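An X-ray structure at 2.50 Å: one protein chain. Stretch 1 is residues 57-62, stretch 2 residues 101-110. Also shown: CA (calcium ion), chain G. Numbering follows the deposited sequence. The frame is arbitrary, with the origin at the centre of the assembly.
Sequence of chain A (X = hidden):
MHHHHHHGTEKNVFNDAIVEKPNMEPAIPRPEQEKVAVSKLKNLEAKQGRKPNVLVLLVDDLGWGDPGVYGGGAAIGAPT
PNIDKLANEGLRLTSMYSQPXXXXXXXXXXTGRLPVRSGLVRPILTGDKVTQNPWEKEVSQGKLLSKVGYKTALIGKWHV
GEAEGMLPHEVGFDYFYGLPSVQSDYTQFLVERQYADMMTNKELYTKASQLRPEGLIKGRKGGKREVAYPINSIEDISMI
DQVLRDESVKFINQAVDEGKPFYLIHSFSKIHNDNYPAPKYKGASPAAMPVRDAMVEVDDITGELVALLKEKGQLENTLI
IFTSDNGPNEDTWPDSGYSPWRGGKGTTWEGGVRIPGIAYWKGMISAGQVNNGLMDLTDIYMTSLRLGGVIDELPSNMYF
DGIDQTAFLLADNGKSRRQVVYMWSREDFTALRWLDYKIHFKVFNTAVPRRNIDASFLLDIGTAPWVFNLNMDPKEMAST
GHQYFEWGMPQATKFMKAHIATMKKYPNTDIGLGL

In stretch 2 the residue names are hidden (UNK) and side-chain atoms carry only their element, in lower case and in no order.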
# COMPACT_ATOMS: atom_id res chain seq x y z
N LEU A 57 22.32 34.46 -7.97
CA LEU A 57 22.38 33.89 -6.63
C LEU A 57 21.77 32.49 -6.69
O LEU A 57 20.56 32.34 -6.86
CB LEU A 57 21.63 34.76 -5.63
CG LEU A 57 22.17 36.18 -5.44
CD1 LEU A 57 21.23 37.00 -4.57
CD2 LEU A 57 23.56 36.14 -4.83
N LEU A 58 22.62 31.47 -6.57
CA LEU A 58 22.22 30.08 -6.76
C LEU A 58 22.29 29.38 -5.41
O LEU A 58 23.38 29.08 -4.91
CB LEU A 58 23.11 29.41 -7.79
CG LEU A 58 22.69 28.04 -8.31
CD1 LEU A 58 21.36 28.10 -9.04
CD2 LEU A 58 23.78 27.49 -9.22
N VAL A 59 21.13 29.14 -4.81
CA VAL A 59 21.04 28.40 -3.55
C VAL A 59 20.94 26.92 -3.87
O VAL A 59 20.31 26.52 -4.86
CB VAL A 59 19.85 28.89 -2.71
CG1 VAL A 59 19.89 28.26 -1.33
CG2 VAL A 59 19.86 30.40 -2.61
N ASP A 60 21.54 26.10 -3.02
CA ASP A 60 21.61 24.66 -3.24
C ASP A 60 20.45 23.96 -2.55
O ASP A 60 20.22 24.17 -1.35
CB ASP A 60 22.95 24.12 -2.74
CG ASP A 60 23.28 22.75 -3.29
OD1 ASP A 60 22.48 22.20 -4.07
OD2 ASP A 60 24.36 22.21 -2.94
N ASP A 61 19.72 23.14 -3.31
CA ASP A 61 18.67 22.29 -2.76
C ASP A 61 17.60 23.10 -2.03
O ASP A 61 17.07 22.68 -1.00
CB ASP A 61 19.26 21.22 -1.83
CG ASP A 61 20.10 20.20 -2.56
OD1 ASP A 61 20.24 20.32 -3.80
OD2 ASP A 61 20.63 19.28 -1.91
N LEU A 62 17.26 24.25 -2.59
CA LEU A 62 16.23 25.12 -2.02
C LEU A 62 14.88 24.80 -2.64
O LEU A 62 14.75 24.78 -3.87
CB LEU A 62 16.58 26.59 -2.25
CG LEU A 62 15.67 27.61 -1.58
CD1 LEU A 62 15.95 27.67 -0.08
CD2 LEU A 62 15.82 28.99 -2.22
N UNK A 101 18.78 17.09 -10.22
CA UNK A 101 19.93 16.87 -9.35
C UNK A 101 20.98 17.94 -9.59
O UNK A 101 20.92 18.70 -10.56
c UNK A 101 19.58 14.40 -9.03
c UNK A 101 20.53 15.47 -9.56
o UNK A 101 20.75 15.25 -10.96
N UNK A 102 21.97 17.98 -8.69
CA UNK A 102 22.89 19.11 -8.61
C UNK A 102 23.71 19.26 -9.89
O UNK A 102 23.65 20.30 -10.55
c UNK A 102 23.84 18.93 -7.41
s UNK A 102 23.04 18.78 -5.80
N UNK A 103 24.50 18.24 -10.23
CA UNK A 103 25.40 18.36 -11.37
C UNK A 103 24.64 18.66 -12.65
O UNK A 103 25.12 19.42 -13.50
o UNK A 103 26.98 16.84 -10.33
c UNK A 103 27.14 17.15 -12.72
c UNK A 103 26.21 17.07 -11.52
N UNK A 104 23.46 18.06 -12.81
CA UNK A 104 22.70 18.25 -14.04
C UNK A 104 22.19 19.68 -14.17
O UNK A 104 22.24 20.27 -15.25
c UNK A 104 21.54 17.26 -14.09
o UNK A 104 22.01 15.94 -14.30
N UNK A 105 21.71 20.26 -13.07
CA UNK A 105 21.20 21.62 -13.11
C UNK A 105 22.32 22.63 -13.30
O UNK A 105 22.15 23.65 -13.98
c UNK A 105 20.42 21.93 -11.83
o UNK A 105 19.18 21.26 -11.81
N UNK A 106 23.48 22.39 -12.68
CA UNK A 106 24.58 23.34 -12.78
C UNK A 106 25.24 23.29 -14.15
O UNK A 106 25.71 24.32 -14.64
n UNK A 106 25.70 25.05 -7.57
n UNK A 106 24.07 24.27 -6.17
c UNK A 106 25.03 23.53 -10.31
c UNK A 106 24.84 24.10 -7.23
n UNK A 106 24.76 22.99 -7.95
c UNK A 106 25.56 22.72 -9.14
c UNK A 106 25.57 23.08 -11.65
N UNK A 107 25.28 22.12 -14.77
CA UNK A 107 25.71 22.04 -16.16
C UNK A 107 24.77 22.83 -17.07
O UNK A 107 25.21 23.58 -17.94
c UNK A 107 25.78 20.57 -16.60
N UNK A 108 23.46 22.67 -16.87
CA UNK A 108 22.50 23.38 -17.71
C UNK A 108 22.66 24.88 -17.57
O UNK A 108 22.57 25.62 -18.56
c UNK A 108 21.08 22.95 -17.36
N UNK A 109 22.91 25.36 -16.35
CA UNK A 109 23.05 26.79 -16.13
C UNK A 109 24.31 27.35 -16.78
O UNK A 109 24.36 28.54 -17.09
c UNK A 109 23.60 28.54 -12.69
c UNK A 109 23.07 27.07 -14.63
c UNK A 109 23.35 28.51 -14.19
c UNK A 109 22.21 29.42 -14.58
N UNK A 110 25.33 26.52 -16.99
CA UNK A 110 26.61 26.99 -17.51
C UNK A 110 26.92 26.46 -18.91
O UNK A 110 28.05 26.61 -19.37
c UNK A 110 27.74 26.61 -16.55
o UNK A 110 27.80 25.18 -16.42
c UNK A 110 27.53 27.25 -15.19
CA CA G . 21.59 20.86 -5.53
O HOH W 1 24.52 26.71 -5.01

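Position 101 carries a CB bonded to one oxygen and one carbon, the branched pattern of a small hydroxylated side chain. It points away from stretch 1 and touches nothing there. This is Thr101, at the N-cap position of the helix that follows; its side chain makes no capping bond, but its backbone O accepts the first helical hydrogen bond, from N of position 105 at 3.1 Å.

At position 102 a single carbon is followed by a sulfur, with no carbon beyond it, so the residue is Cys102. Its CB points toward stretch 1, and with chi1 in the m well SG lies 2.5 Å from the calcium ion. The same ion is bound by Asp60 OD1 at 2.2 Å and Asp61 OD1 at 2.3 Å. SG therefore comes to 3.9 Å from Asp60 OD1 and 3.8 Å from Asp61 OD1, approaches set by the shared metal.

Position 103 again has a CB bearing one oxygen and one carbon, and it is out of reach of stretch 1: Thr103, whose hydroxyl is hydrogen-bonded elsewhere in the structure. Positions 104 and 105 each hold one carbon and then one oxygen, the mark of serine. Ser104 is out of reach of stretch 1, whereas Ser105 points toward it but stops short of contact.

Position 106 has the longest side chain of the helix segment: three carbons, a nitrogen, then a carbon carrying two more nitrogens. That planar end is a guanidinium, and the residue is Arg106. Its CA-to-CB bond runs sideways, yet the extended chain brings its end to stretch 1. NH1 lies 3.5 Å from Leu58 CD2, while NH2 is 3.4 Å from Asp60 OD1, which sits at the guanidinium edge. The salt bridge to Asp60 is long, 3.8 Å from NH2 to OD2, and since OD2 lies well out of the plane it is a matter of charge alone.

Positions 107 and 108 have one side-chain carbon each, and both are out of reach of stretch 1: Ala107 and Ala108. Position 109 has four carbons forked at the second, hence Leu109; it points toward stretch 1, and its CD2 packs against Leu58 CD2 at 3.6 Å. Position 110 repeats the CB with one oxygen and one carbon. It is Thr110, which faces no residue of stretch 1 and instead donates from OG1 to the backbone O of Arg106 at 2.9 Å.

The contact joins the end of a strand and the loop after it to one side of a helix, without a direct hydrogen bond between them. Calcium gathers Asp60, Asp61 and Cys102 at one end, its charge allowing Asp60 OD1 and Asp61 OD1 to lie 2.9 Å apart. Leu58 and Leu109 supply apolar packing at the other. Between them Arg106 meets both Leu58 and Asp60, and a water bridges the stretches, donating to Leu58 O at 2.6 Å and accepting from Arg106 NH2 at 2.7 Å.

Stretch 2 101-110: TCTSSRAALT
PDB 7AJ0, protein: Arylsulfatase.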